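Local coordinates for multisubunit Na+/H+ antiporter, D subunit (Anoxybacillus flavithermus, PDB 6Z16), which probably serves as a membrane subunit of a multisubunit antiporter that exchanges sodium ions for protons across the cell membrane, at residues I375-L380 with Y420-I425; D295-V300 with L342-I347; G309-G314 with F328-D333; L83-I88 with Q332-K337. All blocks are in the same frame, centred on the assembly; numbering follows the deposited sequence.

Contact 1: residues I375-L380 with Y420-I425; sequences IAALSL and YSVMKI. With PTY (phosphatidylethanolamine), chain S.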
# COMPACT_ATOMS: atom_id res chain seq x y z
N ILE D 375 -77.71 15.57 26.09
CA ILE D 375 -77.66 14.14 25.80
C ILE D 375 -76.33 13.54 26.26
O ILE D 375 -76.30 12.40 26.75
CB ILE D 375 -77.92 13.91 24.30
CG1 ILE D 375 -79.31 14.42 23.94
CG2 ILE D 375 -77.85 12.44 23.93
CD1 ILE D 375 -80.43 13.73 24.69
N ALA D 376 -75.23 14.30 26.19
CA ALA D 376 -73.94 13.81 26.66
C ALA D 376 -73.92 13.62 28.17
O ALA D 376 -73.38 12.63 28.67
CB ALA D 376 -72.84 14.77 26.24
N ALA D 377 -74.55 14.54 28.91
CA ALA D 377 -74.65 14.44 30.36
C ALA D 377 -75.49 13.23 30.77
O ALA D 377 -75.10 12.46 31.66
CB ALA D 377 -75.25 15.72 30.92
N LEU D 378 -76.65 13.06 30.13
CA LEU D 378 -77.50 11.92 30.47
C LEU D 378 -76.88 10.60 30.06
O LEU D 378 -77.16 9.56 30.67
CB LEU D 378 -78.87 12.07 29.84
CG LEU D 378 -79.74 13.24 30.25
CD1 LEU D 378 -81.01 13.17 29.45
CD2 LEU D 378 -80.03 13.20 31.73
N SER D 379 -76.04 10.60 29.02
CA SER D 379 -75.33 9.38 28.66
C SER D 379 -74.17 9.09 29.59
O SER D 379 -73.81 7.92 29.78
CB SER D 379 -74.85 9.47 27.22
OG SER D 379 -73.93 10.54 27.09
N LEU D 380 -73.57 10.13 30.16
CA LEU D 380 -72.54 9.94 31.17
C LEU D 380 -73.12 9.32 32.43
O LEU D 380 -72.50 8.44 33.04
CB LEU D 380 -71.87 11.27 31.50
CG LEU D 380 -70.73 11.13 32.51
CD1 LEU D 380 -69.61 10.31 31.90
CD2 LEU D 380 -70.24 12.45 33.03
N TYR D 420 -75.51 14.89 38.94
CA TYR D 420 -75.71 16.21 39.53
C TYR D 420 -74.62 17.19 39.11
O TYR D 420 -74.91 18.36 38.85
CB TYR D 420 -75.78 16.13 41.05
CG TYR D 420 -75.78 17.51 41.67
CD1 TYR D 420 -76.85 18.36 41.50
CD2 TYR D 420 -74.70 17.95 42.41
CE1 TYR D 420 -76.85 19.62 42.05
CE2 TYR D 420 -74.68 19.21 42.96
CZ TYR D 420 -75.76 20.04 42.78
OH TYR D 420 -75.76 21.30 43.33
N SER D 421 -73.37 16.73 38.99
CA SER D 421 -72.29 17.62 38.58
C SER D 421 -72.45 18.10 37.13
O SER D 421 -72.41 19.32 36.86
CB SER D 421 -70.95 16.91 38.76
OG SER D 421 -70.88 15.76 37.93
N VAL D 422 -72.68 17.17 36.20
CA VAL D 422 -72.80 17.61 34.81
C VAL D 422 -74.11 18.37 34.57
O VAL D 422 -74.15 19.31 33.76
CB VAL D 422 -72.63 16.41 33.85
CG1 VAL D 422 -71.23 15.88 33.97
CG2 VAL D 422 -73.62 15.32 34.17
N MET D 423 -75.17 18.04 35.29
CA MET D 423 -76.40 18.79 35.12
C MET D 423 -76.34 20.13 35.83
O MET D 423 -77.08 21.04 35.46
CB MET D 423 -77.58 17.97 35.62
CG MET D 423 -78.92 18.41 35.08
SD MET D 423 -78.92 18.25 33.29
CE MET D 423 -78.82 16.48 33.14
N LYS D 424 -75.46 20.28 36.82
CA LYS D 424 -75.16 21.60 37.36
C LYS D 424 -74.54 22.48 36.30
O LYS D 424 -74.91 23.66 36.18
CB LYS D 424 -74.22 21.46 38.56
CG LYS D 424 -73.72 22.75 39.14
CD LYS D 424 -72.89 22.47 40.37
CE LYS D 424 -71.59 21.80 40.00
NZ LYS D 424 -70.73 21.59 41.18
N ILE D 425 -73.63 21.92 35.49
CA ILE D 425 -73.08 22.65 34.34
C ILE D 425 -74.20 23.06 33.38
O ILE D 425 -74.29 24.22 32.96
CB ILE D 425 -72.01 21.84 33.60
CG1 ILE D 425 -70.81 21.55 34.49
CG2 ILE D 425 -71.53 22.59 32.38
CD1 ILE D 425 -69.84 20.58 33.86
C1 PTY S . -86.10 22.30 19.29
C2 PTY S . -84.78 28.09 16.44
C3 PTY S . -84.42 27.95 17.94
O4 PTY S . -85.97 20.89 19.56
C5 PTY S . -84.76 24.38 18.95
C6 PTY S . -84.73 22.91 19.26
O7 PTY S . -83.96 22.25 18.21
C8 PTY S . -82.64 22.08 18.42
O10 PTY S . -82.06 22.47 19.39
C11 PTY S . -81.99 21.33 17.29
C12 PTY S . -81.17 20.15 17.80
C13 PTY S . -82.00 19.15 18.57
C14 PTY S . -81.19 18.01 19.16
C15 PTY S . -82.05 17.02 19.93
C16 PTY S . -81.28 16.22 20.97
C17 PTY S . -80.85 14.83 20.52
C18 PTY S . -81.89 13.75 20.74
C19 PTY S . -81.32 12.34 20.64
C20 PTY S . -82.32 11.23 20.95
C21 PTY S . -81.73 9.83 20.79
C22 PTY S . -82.77 8.73 20.73
C23 PTY S . -82.28 7.47 20.03
C24 PTY S . -83.29 6.33 20.00
C25 PTY S . -84.54 6.60 19.17
C26 PTY S . -85.53 5.44 19.19
C27 PTY S . -86.83 5.69 18.44
C28 PTY S . -87.81 4.53 18.56
C29 PTY S . -89.03 4.69 17.68
C30 PTY S . -86.15 20.50 20.82
C31 PTY S . -86.03 19.01 20.95
O30 PTY S . -86.38 21.25 21.72
C32 PTY S . -84.85 18.57 21.81
C33 PTY S . -85.13 18.65 23.29
C34 PTY S . -85.66 17.36 23.90
C35 PTY S . -84.60 16.29 24.14
C36 PTY S . -85.14 15.09 24.89
C37 PTY S . -84.12 14.00 25.19
C38 PTY S . -84.70 12.86 26.01
C39 PTY S . -83.68 11.85 26.49
C40 PTY S . -83.07 10.99 25.40
C41 PTY S . -84.06 10.08 24.69
P1 PTY S . -85.45 26.70 20.07
O11 PTY S . -85.44 27.11 18.53
O12 PTY S . -84.17 27.26 20.69
O13 PTY S . -86.70 27.13 20.74
O14 PTY S . -85.30 25.10 20.07
N1 PTY S . -83.82 27.34 15.64
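The helical segments 375-380 and 420-425 run almost exactly antiparallel, at 173°, and their axes approach to 9.3 Å. Ala377 and Val422 mark the closest backbone pair, with CA atoms 5.8 Å apart. Ala377 has only a methyl group to place between the helices, which suits this near approach. Its CB meets Val422 CG2 at 3.7 Å. The other branch of Val422, CG1, lies anti to the carbonyl carbon and touches Leu380 CD2 at 3.7 Å. Val422 therefore contacts two residues about one turn apart with its two methyls. Beside this pair, Met423 bends at chi2 and again at chi3 (66°), and the second bend sets CE against Leu378 CD2, 3.8 Å away. The two side chains cross obliquely. Leu378 and Met423 also pack on Ile171 and Met194, respectively, of a neighbouring antiporter subunit, so this side of the pair faces a subunit interface.

Ile375 points elsewhere and lines a phosphatidylethanolamine pocket. Its CD1 lies 3.7 Å from lipid C37, on one acyl chain, and its CG1 lies 3.8 Å from C17, on the other. An alanine here would remove both contacting carbons and would probably leave the two acyl chains more loosely seated against helix 367-381.

No hydrogen bond joins the segments. Between 375-380 and 420-425 only alkyl carbons and the Met423 methyl meet, and the lipid at Ile375 is met by aliphatic contact. Such an interface depends on fit and burial rather than on the direction of any polar bond.

Contact 2: residues D295-V300 with L342-I347; sequences DMRYIV and LFVGII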
# COMPACT_ATOMS: atom_id res chain seq x y z
N ASP D 295 -66.29 24.64 38.43
CA ASP D 295 -65.36 24.83 37.33
C ASP D 295 -65.44 23.61 36.44
O ASP D 295 -65.35 22.48 36.94
CB ASP D 295 -63.94 25.03 37.87
CG ASP D 295 -63.01 25.60 36.84
OD1 ASP D 295 -63.47 25.87 35.72
OD2 ASP D 295 -61.82 25.78 37.15
N MET D 296 -65.60 23.82 35.13
CA MET D 296 -66.00 22.74 34.22
C MET D 296 -64.91 21.68 34.08
O MET D 296 -65.21 20.47 34.13
CB MET D 296 -66.33 23.31 32.84
CG MET D 296 -67.59 24.14 32.78
SD MET D 296 -68.07 24.61 31.11
CE MET D 296 -66.92 25.93 30.77
N ARG D 297 -63.66 22.11 33.91
CA ARG D 297 -62.55 21.18 33.73
C ARG D 297 -62.35 20.31 34.96
O ARG D 297 -62.16 19.09 34.83
CB ARG D 297 -61.26 21.96 33.41
CG ARG D 297 -61.26 22.63 32.04
CD ARG D 297 -60.10 23.59 31.89
NE ARG D 297 -58.79 22.99 31.70
CZ ARG D 297 -58.18 22.89 30.52
NH1 ARG D 297 -58.76 23.37 29.43
NH2 ARG D 297 -56.98 22.34 30.45
N TYR D 298 -62.47 20.89 36.16
CA TYR D 298 -62.36 20.10 37.39
C TYR D 298 -63.49 19.09 37.53
O TYR D 298 -63.26 17.99 38.03
CB TYR D 298 -62.34 21.01 38.61
CG TYR D 298 -61.02 21.69 38.84
CD1 TYR D 298 -59.94 20.97 39.32
CD2 TYR D 298 -60.87 23.04 38.62
CE1 TYR D 298 -58.73 21.57 39.55
CE2 TYR D 298 -59.65 23.66 38.85
CZ TYR D 298 -58.59 22.92 39.31
OH TYR D 298 -57.38 23.52 39.55
N ILE D 299 -64.69 19.45 37.08
CA ILE D 299 -65.82 18.52 37.13
C ILE D 299 -65.55 17.31 36.25
O ILE D 299 -65.71 16.16 36.68
CB ILE D 299 -67.12 19.25 36.74
CG1 ILE D 299 -67.49 20.25 37.82
CG2 ILE D 299 -68.25 18.27 36.54
CD1 ILE D 299 -68.51 21.26 37.40
N VAL D 300 -65.04 17.55 35.03
CA VAL D 300 -64.79 16.41 34.14
C VAL D 300 -63.59 15.58 34.62
O VAL D 300 -63.57 14.35 34.47
CB VAL D 300 -64.61 16.92 32.69
CG1 VAL D 300 -64.50 15.77 31.72
CG2 VAL D 300 -65.76 17.80 32.31
N LEU D 342 -64.10 17.95 24.79
CA LEU D 342 -64.30 18.78 23.61
C LEU D 342 -65.48 19.75 23.78
O LEU D 342 -65.40 20.91 23.33
CB LEU D 342 -64.48 17.89 22.38
CG LEU D 342 -63.25 17.04 22.04
CD1 LEU D 342 -63.50 16.13 20.86
CD2 LEU D 342 -62.04 17.90 21.83
N PHE D 343 -66.54 19.31 24.46
CA PHE D 343 -67.64 20.22 24.83
C PHE D 343 -67.17 21.38 25.69
O PHE D 343 -67.55 22.53 25.46
CB PHE D 343 -68.75 19.48 25.57
CG PHE D 343 -69.75 18.81 24.69
CD1 PHE D 343 -70.63 19.57 23.95
CD2 PHE D 343 -69.88 17.43 24.69
CE1 PHE D 343 -71.58 18.97 23.16
CE2 PHE D 343 -70.83 16.81 23.92
CZ PHE D 343 -71.68 17.59 23.14
N VAL D 344 -66.37 21.07 26.73
CA VAL D 344 -65.87 22.11 27.63
C VAL D 344 -65.01 23.11 26.87
O VAL D 344 -65.09 24.32 27.11
CB VAL D 344 -65.10 21.45 28.80
CG1 VAL D 344 -64.37 22.48 29.63
CG2 VAL D 344 -66.06 20.71 29.70
N GLY D 345 -64.24 22.63 25.90
CA GLY D 345 -63.45 23.53 25.07
C GLY D 345 -64.28 24.46 24.21
O GLY D 345 -63.96 25.65 24.08
N ILE D 346 -65.37 23.94 23.62
CA ILE D 346 -66.25 24.80 22.81
C ILE D 346 -66.92 25.86 23.69
O ILE D 346 -67.00 27.04 23.31
CB ILE D 346 -67.29 23.95 22.06
CG1 ILE D 346 -66.62 22.98 21.10
CG2 ILE D 346 -68.23 24.83 21.26
CD1 ILE D 346 -67.57 21.99 20.54
N ILE D 347 -67.38 25.46 24.88
CA ILE D 347 -68.04 26.41 25.78
C ILE D 347 -67.06 27.48 26.26
O ILE D 347 -67.42 28.66 26.35
CB ILE D 347 -68.70 25.66 26.96
CG1 ILE D 347 -69.77 24.70 26.45
CG2 ILE D 347 -69.39 26.62 27.90
CD1 ILE D 347 -70.26 23.74 27.50
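Met296 and Val344 meet within an antiparallel helical hairpin, formed by the consecutive helices 296-315 and 320-351 in the transmembrane region of the Mrp antiporter and complex I family. This contact lies at the end of the hairpin away from its turn. The local axes are 10.3 Å apart and antiparallel at 175°.

Val344 has the most surface buried here. It points at the start of helix 296-315 and divides its two methyls among three residues. CG1 lies 3.9 Å from Met296 CB and also 3.9 Å from Arg297 CG. CG2 meets Val300 CG2 at 3.9 Å and also lies near Met296 CB. The two valine side chains slide past each other in opposite directions. Val344 thus touches residues on successive turns of the opposing helix. Nearer the N-terminal end of helix 296-315, Met296 reaches Ile347. Its chain is extended at chi2 and bends at chi3 (-77°), which carries CE to 3.8 Å from Ile347 CG2. The sulphur is close to the same methyl.

Arg297 has a divided role. Its aliphatic CG packs on Val344, while NH2 at its far end is hydrogen-bonded to Pro236 O. Ile299, on another face of helix 296-315, packs on helix 405-429, and Phe343 packs on helix 367-381.

The contact itself contains no hydrogen bond. Branched aliphatic groups and one thioether join the helices, and the guanidinium group finds its polar partner outside the pair. The hairpin is therefore closed here by apolar burial.

Contact 3: residues G309-G314 with F328-D333; sequences GVMIFG and FYLLQD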
# COMPACT_ATOMS: atom_id res chain seq x y z
N GLY D 309 -62.66 4.51 39.23
CA GLY D 309 -62.99 3.74 40.43
C GLY D 309 -64.06 2.69 40.19
O GLY D 309 -63.97 1.57 40.72
N VAL D 310 -65.08 3.02 39.39
CA VAL D 310 -66.12 2.05 39.05
C VAL D 310 -65.55 0.88 38.24
O VAL D 310 -65.89 -0.29 38.48
CB VAL D 310 -67.27 2.75 38.30
CG1 VAL D 310 -68.34 1.75 37.88
CG2 VAL D 310 -67.89 3.82 39.16
N MET D 311 -64.64 1.18 37.31
CA MET D 311 -64.02 0.12 36.52
C MET D 311 -63.13 -0.79 37.37
O MET D 311 -63.11 -2.01 37.17
CB MET D 311 -63.21 0.72 35.38
CG MET D 311 -64.06 1.34 34.32
SD MET D 311 -63.09 1.95 32.95
CE MET D 311 -62.55 3.54 33.52
N ILE D 312 -62.39 -0.21 38.32
CA ILE D 312 -61.54 -1.01 39.20
C ILE D 312 -62.39 -1.89 40.12
O ILE D 312 -62.04 -3.05 40.38
CB ILE D 312 -60.58 -0.09 39.98
CG1 ILE D 312 -59.61 0.58 39.02
CG2 ILE D 312 -59.77 -0.86 41.01
CD1 ILE D 312 -58.76 -0.37 38.24
N PHE D 313 -63.54 -1.37 40.57
CA PHE D 313 -64.44 -2.21 41.35
C PHE D 313 -65.04 -3.33 40.52
O PHE D 313 -65.29 -4.42 41.04
CB PHE D 313 -65.56 -1.37 41.97
CG PHE D 313 -66.47 -2.18 42.84
CD1 PHE D 313 -66.04 -2.63 44.07
CD2 PHE D 313 -67.74 -2.52 42.41
CE1 PHE D 313 -66.85 -3.40 44.86
CE2 PHE D 313 -68.56 -3.29 43.19
CZ PHE D 313 -68.12 -3.73 44.41
N GLY D 314 -65.26 -3.10 39.23
CA GLY D 314 -65.66 -4.19 38.36
C GLY D 314 -64.57 -5.22 38.17
O GLY D 314 -64.85 -6.41 38.03
N PHE D 328 -67.65 -3.02 28.85
CA PHE D 328 -68.62 -2.09 28.26
C PHE D 328 -68.43 -0.67 28.79
O PHE D 328 -68.38 0.31 28.02
CB PHE D 328 -70.05 -2.54 28.53
CG PHE D 328 -70.55 -3.63 27.63
CD1 PHE D 328 -70.89 -3.34 26.32
CD2 PHE D 328 -70.79 -4.90 28.10
CE1 PHE D 328 -71.37 -4.32 25.49
CE2 PHE D 328 -71.27 -5.89 27.28
CZ PHE D 328 -71.57 -5.60 25.97
N TYR D 329 -68.28 -0.55 30.12
CA TYR D 329 -68.13 0.76 30.74
C TYR D 329 -66.80 1.40 30.36
O TYR D 329 -66.73 2.62 30.19
CB TYR D 329 -68.26 0.62 32.25
CG TYR D 329 -68.43 1.92 32.98
CD1 TYR D 329 -69.66 2.55 33.01
CD2 TYR D 329 -67.37 2.53 33.62
CE1 TYR D 329 -69.83 3.75 33.66
CE2 TYR D 329 -67.53 3.72 34.28
CZ TYR D 329 -68.76 4.33 34.29
OH TYR D 329 -68.93 5.53 34.94
N LEU D 330 -65.76 0.58 30.14
CA LEU D 330 -64.45 1.08 29.73
C LEU D 330 -64.50 1.74 28.36
O LEU D 330 -64.03 2.88 28.19
CB LEU D 330 -63.45 -0.07 29.75
CG LEU D 330 -62.02 0.07 29.23
CD1 LEU D 330 -61.27 1.21 29.89
CD2 LEU D 330 -61.29 -1.23 29.47
N LEU D 331 -65.08 1.04 27.38
CA LEU D 331 -65.15 1.57 26.02
C LEU D 331 -65.97 2.86 25.96
O LEU D 331 -65.51 3.90 25.43
CB LEU D 331 -65.76 0.52 25.09
CG LEU D 331 -65.03 -0.81 24.98
CD1 LEU D 331 -65.81 -1.77 24.10
CD2 LEU D 331 -63.62 -0.65 24.47
N GLN D 332 -67.18 2.83 26.55
CA GLN D 332 -68.02 4.02 26.48
C GLN D 332 -67.44 5.17 27.29
O GLN D 332 -67.64 6.33 26.94
CB GLN D 332 -69.46 3.71 26.92
CG GLN D 332 -69.69 3.44 28.40
CD GLN D 332 -70.01 4.72 29.19
OE1 GLN D 332 -70.55 5.68 28.64
NE2 GLN D 332 -69.65 4.73 30.46
N ASP D 333 -66.67 4.88 28.34
CA ASP D 333 -66.14 5.96 29.16
C ASP D 333 -64.95 6.64 28.50
O ASP D 333 -64.81 7.86 28.65
CB ASP D 333 -65.76 5.44 30.54
CG ASP D 333 -65.39 6.56 31.48
OD1 ASP D 333 -66.28 7.36 31.83
OD2 ASP D 333 -64.21 6.63 31.89
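Met311 and Tyr329 carry most of the contact close to the turn of the antiparallel hairpin made by helices 296-315 and 320-351. The segments cross at -159°, with axes 10.1 Å apart.

Met311 has the largest buried surface. Its CG comes to the edge of the Tyr329 ring, near the ring plane, and lies 3.6 Å from CD2. The side chain then runs on across Leu330, which it crosses at about a right angle. The sulphur lies 3.6 Å from Leu330 CD1 and is also close to Leu330 CA. A bend at chi3 (-83°) turns CE toward Asp333, leaving it 3.9 Å from OD2. The other oxygen of that carboxylate, OD1, is engaged by Lys337. An alanine in place of Met311 would remove CG, SD and CE, and would probably open a gap between Leu330 and the Tyr329 edge.

Helix 249-263 packs nearby, with Val253 touching Met311 and Lys250 touching Leu330. The backbone carbonyl Met311 O is hydrogen-bonded to the side-chain hydroxyl Thr326 OG1, a second tie between the hairpin helices.

Tyr329 places its CG anti to the backbone N (chi1 -166°), and its ring meets two residues of the opposing helix. Met311 takes the edge. Val310 takes one face, where its CG1 sits 4.2 Å above the ring plane, offset toward the rim near CE2.

Contact 4: residues L83-I88 with Q332-K337; sequences LTTSII and QDMVMK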
# COMPACT_ATOMS: atom_id res chain seq x y z
N LEU D 83 -59.35 0.10 18.36
CA LEU D 83 -60.36 0.78 17.55
C LEU D 83 -60.94 2.00 18.26
O LEU D 83 -61.15 3.05 17.63
CB LEU D 83 -61.47 -0.21 17.19
CG LEU D 83 -62.62 0.32 16.33
CD1 LEU D 83 -62.12 0.79 14.98
CD2 LEU D 83 -63.66 -0.74 16.15
N THR D 84 -61.16 1.89 19.57
CA THR D 84 -61.65 3.03 20.35
C THR D 84 -60.63 4.16 20.38
O THR D 84 -60.98 5.34 20.23
CB THR D 84 -61.98 2.56 21.77
OG1 THR D 84 -62.88 1.45 21.71
CG2 THR D 84 -62.64 3.67 22.56
N THR D 85 -59.34 3.80 20.52
CA THR D 85 -58.25 4.76 20.46
C THR D 85 -58.20 5.47 19.11
O THR D 85 -57.99 6.68 19.04
CB THR D 85 -56.93 4.04 20.73
OG1 THR D 85 -56.98 3.40 22.01
CG2 THR D 85 -55.76 4.99 20.68
N SER D 86 -58.44 4.71 18.03
CA SER D 86 -58.40 5.26 16.68
C SER D 86 -59.51 6.28 16.45
O SER D 86 -59.27 7.35 15.86
CB SER D 86 -58.52 4.12 15.68
OG SER D 86 -57.46 3.20 15.83
N ILE D 87 -60.72 5.97 16.93
CA ILE D 87 -61.85 6.89 16.78
C ILE D 87 -61.62 8.17 17.58
O ILE D 87 -61.84 9.29 17.07
CB ILE D 87 -63.15 6.19 17.22
CG1 ILE D 87 -63.44 4.98 16.33
CG2 ILE D 87 -64.31 7.15 17.22
CD1 ILE D 87 -63.64 5.33 14.89
N ILE D 88 -61.14 8.03 18.82
CA ILE D 88 -60.85 9.19 19.66
C ILE D 88 -59.75 10.04 19.04
O ILE D 88 -59.83 11.28 19.04
CB ILE D 88 -60.48 8.74 21.09
CG1 ILE D 88 -61.66 8.08 21.78
CG2 ILE D 88 -60.04 9.91 21.95
CD1 ILE D 88 -61.27 7.32 23.03
N GLN D 332 -67.18 2.83 26.55
CA GLN D 332 -68.02 4.02 26.48
C GLN D 332 -67.44 5.17 27.29
O GLN D 332 -67.64 6.33 26.94
CB GLN D 332 -69.46 3.71 26.92
CG GLN D 332 -69.69 3.44 28.40
CD GLN D 332 -70.01 4.72 29.19
OE1 GLN D 332 -70.55 5.68 28.64
NE2 GLN D 332 -69.65 4.73 30.46
N ASP D 333 -66.67 4.88 28.34
CA ASP D 333 -66.14 5.96 29.16
C ASP D 333 -64.95 6.64 28.50
O ASP D 333 -64.81 7.86 28.65
CB ASP D 333 -65.76 5.44 30.54
CG ASP D 333 -65.39 6.56 31.48
OD1 ASP D 333 -66.28 7.36 31.83
OD2 ASP D 333 -64.21 6.63 31.89
N MET D 334 -64.12 5.89 27.76
CA MET D 334 -63.09 6.51 26.92
C MET D 334 -63.71 7.51 25.95
O MET D 334 -63.33 8.70 25.92
CB MET D 334 -62.33 5.44 26.15
CG MET D 334 -61.48 4.53 26.99
SD MET D 334 -60.80 3.17 26.03
CE MET D 334 -59.61 4.04 25.02
N VAL D 335 -64.71 7.04 25.18
CA VAL D 335 -65.36 7.88 24.18
C VAL D 335 -66.03 9.09 24.83
O VAL D 335 -65.90 10.23 24.36
CB VAL D 335 -66.37 7.05 23.36
CG1 VAL D 335 -67.13 7.92 22.39
CG2 VAL D 335 -65.65 5.93 22.63
N MET D 336 -66.67 8.88 25.99
CA MET D 336 -67.48 9.90 26.61
C MET D 336 -66.63 10.99 27.26
O MET D 336 -66.99 12.17 27.21
CB MET D 336 -68.40 9.25 27.64
CG MET D 336 -69.53 10.12 28.11
SD MET D 336 -70.56 10.54 26.71
CE MET D 336 -71.14 8.91 26.29
N LYS D 337 -65.49 10.62 27.86
CA LYS D 337 -64.65 11.64 28.47
C LYS D 337 -63.94 12.48 27.43
O LYS D 337 -63.79 13.70 27.63
CB LYS D 337 -63.65 11.01 29.44
CG LYS D 337 -64.34 10.35 30.59
CD LYS D 337 -65.04 11.35 31.47
CE LYS D 337 -65.95 10.62 32.42
NZ LYS D 337 -65.20 9.65 33.23
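Lys337 NZ donates a 2.9 Å hydrogen bond to Asp333 OD1, part of a salt bridge one turn along helix 320-351. The bond uses the syn lone pair of OD1, on the side of the other carboxylate oxygen. NZ also makes a weak hydrogen bond to Asn303 O, and Asp333 OD2 has a long, weak ion pair with Lys250. This charged cluster faces helix 296-315.

Met334 and Val335 make the contact with helix 76-99; Met334 points toward it, while Val335 offers its CG2 branch. The two segments are nearly parallel, at 9°, with axes 10.0 Å apart. Thr84 contributes its methyl rather than its hydroxyl. CG2 lies anti to the backbone N and meets Val335 CG2 at 3.8 Å. The same methyl is 3.9 Å from Met334 CE. The hydroxyl OG1 is hydrogen-bonded to Leu80 O on its own helix. Thr85 OG1 is likewise bonded within its helix, to Leu81 O, but here the oxygen itself lies 4.0 Å from Met334 CE. The bend at chi3 (70°) sets CE near both threonines; CB and SD of Met334 also lie near Thr84 CG2. One turn on, Ile88 crosses Met334 at about a right angle, and its CD1 packs on Met334 CB at 3.8 Å. No hydrogen bond crosses the pair, and most of the meeting atoms are carbon.

Val335 also touches a bound phosphatidylethanolamine. Helix 76-99 has helix 26-53 against Leu83 and Ser86, and helix 109-124 against Thr85. Helix 320-351 sits between neighbours of its own, with helix 296-315 touching Asp333 and Lys337, and helix 367-381 touching Met336 and Lys337.

Overall arrangement
Helix 320-351 ties contacts 2, 3 and 4 together. Contacts 2 and 3 join it to helix 296-315 at two levels, with centres about 21 Å apart. Contact 3 is nested in the chain loop that contact 2 closes. Contact 4 shares Gln332 and Asp333 with contact 3, and its centre is about 13 Å away. Contact 1 extends the bundle: Ala376 CB packs on Phe343 CE2 of contact 2 at 3.7 Å, and Ile425 CG1 on Ile299 CD1, also of contact 2, at 3.7 Å. Leu380 CD1 meets Lys337 CE of contact 4, also at 3.7 Å. Phosphatidylethanolamine reaches the bundle at Ile375 of contact 1 and at Val335 of contact 4.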